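Local atomic coordinates of gamma-glutamyltranspeptidase (Klebsiella pneumoniae subsp. pneumoniae, PDB entry 5HFT), a protein that belongs to the gamma-glutamyltransferase family and converts oxamate to oxalate in the uric acid degradation pathway. Residues P92-A97 against W272-P277. Sequence-based numbering, arbitrary orientation.
Sequences PIAIDA and WNLAPP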
# COMPACT_ATOMS: atom_id res chain seq x y z
N PRO A 92 1.72 -18.40 0.25
CA PRO A 92 1.90 -16.97 -0.04
C PRO A 92 3.23 -16.45 0.47
O PRO A 92 3.80 -16.95 1.44
CB PRO A 92 0.74 -16.30 0.69
CG PRO A 92 0.41 -17.25 1.80
CD PRO A 92 0.71 -18.63 1.30
N ILE A 93 3.73 -15.43 -0.21
CA ILE A 93 5.00 -14.80 0.13
C ILE A 93 4.75 -13.35 0.49
O ILE A 93 4.13 -12.61 -0.30
CB ILE A 93 6.02 -14.90 -1.01
CG1 ILE A 93 6.20 -16.36 -1.45
CG2 ILE A 93 7.33 -14.26 -0.60
CD1 ILE A 93 6.85 -16.48 -2.82
N ALA A 94 5.24 -12.94 1.65
CA ALA A 94 5.07 -11.59 2.16
C ALA A 94 6.39 -10.82 2.10
O ALA A 94 7.47 -11.39 2.24
CB ALA A 94 4.55 -11.61 3.60
N ILE A 95 6.28 -9.52 1.84
CA ILE A 95 7.43 -8.62 1.75
C ILE A 95 7.11 -7.41 2.61
O ILE A 95 6.21 -6.63 2.28
CB ILE A 95 7.72 -8.19 0.31
CG1 ILE A 95 7.91 -9.39 -0.61
CG2 ILE A 95 8.97 -7.33 0.30
CD1 ILE A 95 8.33 -8.99 -2.00
N ASP A 96 7.82 -7.26 3.72
CA ASP A 96 7.71 -6.06 4.54
C ASP A 96 8.83 -5.14 4.07
O ASP A 96 9.99 -5.29 4.46
CB ASP A 96 7.85 -6.39 6.02
CG ASP A 96 7.75 -5.17 6.91
OD1 ASP A 96 7.82 -4.04 6.38
OD2 ASP A 96 7.66 -5.32 8.15
N ALA A 97 8.50 -4.18 3.23
CA ALA A 97 9.53 -3.29 2.71
C ALA A 97 9.49 -1.94 3.42
O ALA A 97 9.38 -0.90 2.78
CB ALA A 97 9.39 -3.15 1.20
N TRP A 272 -5.09 -14.59 4.08
CA TRP A 272 -3.84 -14.09 4.63
C TRP A 272 -3.89 -12.57 4.78
O TRP A 272 -4.53 -11.88 3.98
CB TRP A 272 -2.68 -14.48 3.74
CG TRP A 272 -2.62 -15.95 3.51
CD1 TRP A 272 -2.18 -16.90 4.39
CD2 TRP A 272 -3.00 -16.65 2.32
NE1 TRP A 272 -2.26 -18.15 3.81
CE2 TRP A 272 -2.77 -18.02 2.55
CE3 TRP A 272 -3.53 -16.25 1.09
CZ2 TRP A 272 -3.03 -18.99 1.58
CZ3 TRP A 272 -3.79 -17.21 0.14
CH2 TRP A 272 -3.54 -18.57 0.38
N ASN A 273 -3.23 -12.07 5.83
CA ASN A 273 -2.99 -10.65 6.06
C ASN A 273 -1.53 -10.49 6.44
O ASN A 273 -1.01 -11.28 7.22
CB ASN A 273 -3.86 -10.07 7.19
CG ASN A 273 -5.33 -9.93 6.81
OD1 ASN A 273 -6.13 -9.39 7.58
ND2 ASN A 273 -5.68 -10.42 5.64
N LEU A 274 -0.88 -9.45 5.93
CA LEU A 274 0.44 -9.10 6.42
C LEU A 274 0.23 -8.20 7.63
O LEU A 274 -0.28 -7.08 7.50
CB LEU A 274 1.27 -8.42 5.34
CG LEU A 274 2.79 -8.19 5.58
CD1 LEU A 274 3.46 -7.87 4.26
CD2 LEU A 274 3.11 -7.10 6.59
N ALA A 275 0.58 -8.70 8.80
CA ALA A 275 0.52 -7.97 10.06
C ALA A 275 1.19 -8.76 11.18
O ALA A 275 1.12 -10.00 11.20
CB ALA A 275 -0.94 -7.64 10.42
N PRO A 276 1.88 -8.08 12.10
CA PRO A 276 2.46 -8.79 13.25
C PRO A 276 1.37 -9.26 14.19
O PRO A 276 0.28 -8.67 14.25
CB PRO A 276 3.34 -7.72 13.91
CG PRO A 276 3.64 -6.75 12.82
CD PRO A 276 2.40 -6.71 11.96
N PRO A 277 1.61 -10.35 14.93
CA PRO A 277 0.54 -10.96 15.75
C PRO A 277 -0.18 -10.01 16.70
O PRO A 277 -1.32 -10.28 17.07
CB PRO A 277 1.29 -12.04 16.53
CG PRO A 277 2.43 -12.41 15.64
CD PRO A 277 2.84 -11.15 14.95
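The indole of Trp272 presents one face to Pro92, which sets its CG over the five-membered ring, the two side chains crossing at about a right angle. Pro92 CG stands 3.3 Å from the centroid of the Trp272 five-membered ring, 10° off the normal, a CH-pi contact made over the face rather than at the rim. Pro92 CD lies above the plane just beyond the CE2-CZ2 bond, 3.8 Å from Trp272 CZ2. Leu84 and Val86 of strand 80-86 and Thr263 of strand 262-266 also pack on the indole, which is buried. In Trp272, chi1 of -55° puts CG anti to the carbonyl carbon and beside the backbone N, with the indole lying against Pro92, just ahead of strand 93-97.

Two antiparallel hairpins of the gamma-glutamyltransferase chain are joined here, 80-86 with 93-97 and 262-266 with 269-273, and they meet through side chains, without backbone pairing between 92-97 and 272-277. Trp272 and Asn273 instead pair in an antiparallel ladder with a strand of another protein chain, which carries the second sheet across the interface.

Past the strand end, Leu274 makes the other half of the contact with a single methyl. Leu274 CD1 sits 4.0 Å from Ala94 CB, an apolar contact. The same methyl, Leu274 CD1, is in van der Waals contact with the carbonyl oxygen Ile95 O at 3.6 Å. Leu274 sets CG anti to the backbone N (chi1 -169°), which extends the branch toward strand 93-97. Ile95 itself turns its side chain from this contact to pack on Ala137 and Ile140 of helix 130-144, while Asp96 OD1 is hydrogen-bonded to Ser98 OG.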